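Local coordinates for protein AFP (Microbacterium arborescens, PDB 2YJK) that takes up and translocates iron as a Dps protein of the ferritin fold, twelve copies forming the deposited assembly, at the interface of chains A and B and the interface of chains A and C. Coordinates in Å, arbitrary orientation; residue numbers count along the deposited sequence, not the author numbering. Chains: chain A/B/C, AFP.

Contact 1 and contact 2 lie about 48 Å apart, measured between the centres of their C-alpha atoms, and no residue is common to the two. On chain A, contact 1 uses the end of helix 15-45, strand 46-47 and the loop before strand 103-104, whereas contact 2 uses the first residue of helix 135-160. In these patches chain A meets B and C through different elements. The A-B interface is two-fold symmetric and the A-C interface is not an exact two-fold: two different kinds of interface, which probably both contribute to the twelve-subunit assembly, as in Dps proteins.

Contact 1: the interface of chains A and B. Residues chain A 45, 47, 101-102; chain B 77, 80-82.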
ATOM      1  N   ASN A  45     -13.218 -29.385  -4.338  1.00 20.48           N
ATOM      2  CA  ASN A  45     -14.321 -30.323  -4.667  1.00 23.22           C
ATOM      3  C   ASN A  45     -15.697 -29.972  -4.094  1.00 23.30           C
ATOM      4  O   ASN A  45     -16.702 -30.650  -4.373  1.00 26.53           O
ATOM      5  CB  ASN A  45     -13.886 -31.753  -4.268  1.00 22.30           C
ATOM      6  CG  ASN A  45     -12.761 -32.261  -5.164  1.00 26.37           C
ATOM      7  OD1 ASN A  45     -13.022 -32.707  -6.240  1.00 28.91           O
ATOM      8  ND2 ASN A  45     -11.489 -32.081  -4.746  1.00 26.31           N
ATOM      9  N   ARG A  47     -19.335 -28.377  -3.459  1.00 26.53           N
ATOM     10  CA  ARG A  47     -20.463 -27.946  -4.330  1.00 27.94           C
ATOM     11  C   ARG A  47     -21.642 -27.484  -3.508  1.00 27.22           C
ATOM     12  O   ARG A  47     -21.730 -27.723  -2.298  1.00 27.30           O
ATOM     13  CB  ARG A  47     -21.025 -29.119  -5.156  1.00 28.50           C
ATOM     14  CG  ARG A  47     -19.988 -30.084  -5.656  1.00 32.70           C
ATOM     15  CD  ARG A  47     -19.241 -29.476  -6.691  1.00 35.71           C
ATOM     16  NE  ARG A  47     -19.753 -29.758  -8.018  1.00 40.56           N
ATOM     17  CZ  ARG A  47     -19.181 -29.246  -9.109  1.00 43.71           C
ATOM     18  NH1 ARG A  47     -18.110 -28.419  -9.001  1.00 39.42           N
ATOM     19  NH2 ARG A  47     -19.666 -29.550 -10.301  1.00 43.29           N
ATOM     20  N   GLY A 101     -14.122 -37.252  -3.904  1.00 27.99           N
ATOM     21  CA  GLY A 101     -14.563 -36.473  -5.079  1.00 28.42           C
ATOM     22  C   GLY A 101     -15.498 -35.305  -4.714  1.00 28.12           C
ATOM     23  O   GLY A 101     -15.354 -34.673  -3.662  1.00 27.32           O
ATOM     24  N   PHE A 102     -16.505 -35.045  -5.544  1.00 28.17           N
ATOM     25  CA  PHE A 102     -17.359 -33.855  -5.308  1.00 28.46           C
ATOM     26  C   PHE A 102     -18.210 -34.132  -4.070  1.00 29.38           C
ATOM     27  O   PHE A 102     -18.658 -35.258  -3.876  1.00 29.77           O
ATOM     28  CB  PHE A 102     -18.263 -33.564  -6.508  1.00 27.68           C
ATOM     29  CG  PHE A 102     -17.546 -32.958  -7.696  1.00 28.81           C
ATOM     30  CD1 PHE A 102     -16.461 -32.081  -7.522  1.00 27.66           C
ATOM     31  CD2 PHE A 102     -17.969 -33.248  -8.976  1.00 29.93           C
ATOM     32  CE1 PHE A 102     -15.798 -31.506  -8.612  1.00 30.34           C
ATOM     33  CE2 PHE A 102     -17.346 -32.683 -10.074  1.00 32.24           C
ATOM     34  CZ  PHE A 102     -16.266 -31.797  -9.907  1.00 31.17           C
TER
ATOM     35  N   VAL B  77     -11.591 -29.126 -12.277  1.00 20.33           N
ATOM     36  CA  VAL B  77     -12.918 -28.984 -11.677  1.00 22.41           C
ATOM     37  C   VAL B  77     -13.827 -28.095 -12.535  1.00 22.41           C
ATOM     38  O   VAL B  77     -15.027 -28.389 -12.681  1.00 24.87           O
ATOM     39  CB  VAL B  77     -12.847 -28.477 -10.180  1.00 23.63           C
ATOM     40  CG1 VAL B  77     -14.279 -28.237  -9.665  1.00 24.51           C
ATOM     41  CG2 VAL B  77     -12.236 -29.577  -9.306  1.00 22.56           C
ATOM     42  N   GLY B  80     -15.685 -29.810 -14.933  1.00 25.88           N
ATOM     43  CA  GLY B  80     -16.683 -30.780 -14.485  1.00 27.17           C
ATOM     44  C   GLY B  80     -16.249 -32.112 -13.854  1.00 26.31           C
ATOM     45  O   GLY B  80     -17.111 -32.926 -13.556  1.00 25.50           O
ATOM     46  N   LEU B  81     -14.962 -32.321 -13.598  1.00 24.51           N
ATOM     47  CA  LEU B  81     -14.507 -33.567 -12.997  1.00 24.07           C
ATOM     48  C   LEU B  81     -13.836 -33.340 -11.650  1.00 24.99           C
ATOM     49  O   LEU B  81     -13.240 -32.296 -11.456  1.00 24.29           O
ATOM     50  CB  LEU B  81     -13.542 -34.306 -13.950  1.00 23.28           C
ATOM     51  CG  LEU B  81     -14.186 -34.852 -15.232  1.00 25.98           C
ATOM     52  CD1 LEU B  81     -13.130 -35.456 -16.163  1.00 25.25           C
ATOM     53  CD2 LEU B  81     -15.386 -35.856 -14.961  1.00 24.70           C
ATOM     54  N   PRO B  82     -13.947 -34.316 -10.710  1.00 26.32           N
ATOM     55  CA  PRO B  82     -13.315 -34.197  -9.402  1.00 26.65           C
ATOM     56  C   PRO B  82     -11.790 -34.441  -9.496  1.00 28.50           C
ATOM     57  O   PRO B  82     -11.271 -34.943 -10.519  1.00 27.44           O
ATOM     58  CB  PRO B  82     -14.008 -35.292  -8.517  1.00 27.99           C
ATOM     59  CG  PRO B  82     -14.677 -36.245  -9.521  1.00 28.74           C
ATOM     60  CD  PRO B  82     -14.772 -35.550 -10.864  1.00 26.22           C
TER
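The ring of A:Phe102 packs against B:Pro82 and B:Val77, at the end of helix 51-78 of chain B and the loop after it, in a two-fold interface between ferritin-fold subunits of the Dps family, where it and its twin probably help join the dodecamer. One face of the ring meets B:Pro82, whose CA lies 3.7 Å from A:Phe102 CE1, offset toward the rim; the two side chains cross at about a right angle. At the far end of the ring, A:Phe102 CZ comes 3.4 Å from the carbonyl carbon C of B:Leu81, so main chain as well as side chain receives it. B:Val77 closes in with CG1, 3.8 Å from A:Phe102 CE1, a branch turned away from its own backbone N (chi1 175°). The second face is backed from within chain A, where the guanidinium carbon CZ of A:Arg47 lies 3.9 Å above the A:Phe102 ring plane and over its centre. Bends at chi2 and chi3 (-72° and -94°) fold the arginine chain into this place. Replacing A:Phe102 with alanine would probably open a gap between A:Arg47 and B:Pro82 and leave the guanidinium without the ring that backs it. Farther out, A:Gly101 CA touches B:Pro82 CB at 3.7 Å. At the polar rim, the carbonyl oxygen of B:Gly80 lies 3.5 Å from A:Phe102 CE2, and the side-chain oxygen OD1 of A:Asn45 faces B:Pro82 CA at 3.5 Å.

Contact 2: the interface of chains A and C. Residues chain A 135; chain C 127, 131, 138, 142.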
ATOM      1  N   LEU A 135       7.678 -23.619  28.794  1.00 32.07           N
ATOM      2  CA  LEU A 135       6.653 -22.550  28.629  1.00 31.30           C
ATOM      3  C   LEU A 135       6.704 -21.764  27.324  1.00 29.96           C
ATOM      4  O   LEU A 135       5.655 -21.350  26.815  1.00 29.83           O
ATOM      5  CB  LEU A 135       6.666 -21.581  29.834  1.00 32.08           C
ATOM      6  CG  LEU A 135       6.314 -22.152  31.211  1.00 36.50           C
ATOM      7  CD1 LEU A 135       5.935 -21.043  32.176  1.00 36.02           C
ATOM      8  CD2 LEU A 135       5.156 -23.212  31.155  1.00 38.20           C
TER
ATOM      9  N   ILE C 127      11.323 -15.762  32.910  1.00 31.97           N
ATOM     10  CA  ILE C 127      10.179 -16.661  32.743  1.00 32.73           C
ATOM     11  C   ILE C 127       9.954 -17.481  34.004  1.00 34.18           C
ATOM     12  O   ILE C 127       8.818 -17.596  34.461  1.00 34.30           O
ATOM     13  CB  ILE C 127      10.340 -17.581  31.494  1.00 32.53           C
ATOM     14  CG1 ILE C 127      10.307 -16.708  30.239  1.00 30.04           C
ATOM     15  CG2 ILE C 127       9.234 -18.662  31.421  1.00 30.31           C
ATOM     16  CD1 ILE C 127      10.983 -17.342  29.077  1.00 28.62           C
ATOM     17  N   ASP C 131       6.834 -16.480  36.990  1.00 40.62           N
ATOM     18  CA  ASP C 131       5.797 -17.508  36.974  1.00 43.38           C
ATOM     19  C   ASP C 131       4.909 -17.444  38.192  1.00 45.85           C
ATOM     20  O   ASP C 131       3.722 -17.697  38.102  1.00 46.77           O
ATOM     21  CB  ASP C 131       6.384 -18.923  36.879  1.00 44.21           C
ATOM     22  CG  ASP C 131       5.317 -19.961  36.586  1.00 46.65           C
ATOM     23  OD1 ASP C 131       4.671 -19.889  35.497  1.00 45.92           O
ATOM     24  OD2 ASP C 131       5.100 -20.840  37.448  1.00 52.09           O
ATOM     25  N   GLN C 138       5.322 -12.108  32.449  1.00 29.73           N
ATOM     26  CA  GLN C 138       5.956 -13.375  32.072  1.00 28.91           C
ATOM     27  C   GLN C 138       5.750 -13.565  30.574  1.00 27.99           C
ATOM     28  O   GLN C 138       6.664 -13.958  29.846  1.00 27.03           O
ATOM     29  CB  GLN C 138       5.412 -14.561  32.873  1.00 28.75           C
ATOM     30  CG  GLN C 138       6.025 -15.878  32.435  1.00 28.98           C
ATOM     31  CD  GLN C 138       5.299 -17.095  32.984  1.00 33.39           C
ATOM     32  OE1 GLN C 138       4.129 -17.249  32.758  1.00 34.13           O
ATOM     33  NE2 GLN C 138       5.999 -17.959  33.698  1.00 31.12           N
ATOM     34  N   ILE C 142       8.231 -14.436  27.596  1.00 27.44           N
ATOM     35  CA  ILE C 142       7.983 -15.547  26.676  1.00 27.88           C
ATOM     36  C   ILE C 142       7.990 -15.119  25.206  1.00 27.02           C
ATOM     37  O   ILE C 142       8.634 -15.768  24.349  1.00 24.84           O
ATOM     38  CB  ILE C 142       6.676 -16.313  27.007  1.00 27.26           C
ATOM     39  CG1 ILE C 142       6.911 -17.210  28.240  1.00 28.31           C
ATOM     40  CG2 ILE C 142       6.340 -17.203  25.836  1.00 28.50           C
ATOM     41  CD1 ILE C 142       5.589 -17.679  28.955  1.00 28.68           C
TER
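The side-chain amide nitrogen NE2 of C:Gln138, which lies against the leucine A:Leu135 of the neighbouring subunit, is gripped by acceptors of its own chain. C:Gln138 NE2 donates to the backbone oxygen O of C:Ile127 at 2.9 Å, with an angle of 171° at the hydrogen; the acceptor lies in the amide plane, while the donor is tilted 22° from the carbonyl plane. A further bond, 3.0 Å from NE2 of C:Gln138, runs to the carboxylate oxygen OD1 of C:Asp131, which uses its anti lone pair, the one directed away from OD2. This bond is less straight, at 155°, and the carboxylate oxygen is tilted somewhat from the amide plane. Together the bonds fix the rotation of the amide and tie the start of helix 135-156 to the end of helix 105-130 and the residue just beyond it.

Against this bonded polar group rests the methyl CD1 of A:Leu135, 3.4 Å from C:Gln138 NE2 and 3.7 Å from C:Asp131 OD1. The leucine side chain crosses both the glutamine and the aspartate at about a right angle. The leucine's own contact here is van der Waals packing over a bonded amide and carboxylate. Nearer the leucine backbone, CB of A:Leu135 meets the methyl CD1 of C:Ile142 at 4.1 Å and approaches CG2 of C:Ile127 at 4.2 Å. CG2 of C:Ile127 stands anti to the backbone N, on the side of the leucine; the backbone oxygen of the same residue is the amide's acceptor. The two isoleucines thus supply an apolar border beside the polar end of the pocket.

Burial is concentrated on A:Leu135, with 74 Å² of its surface hidden by chain C. As the first residue of helix 135-160, it sets the start of that helix against two helices of the neighbour, a docking point that probably helps hold the subunits together in the Dps dodecamer.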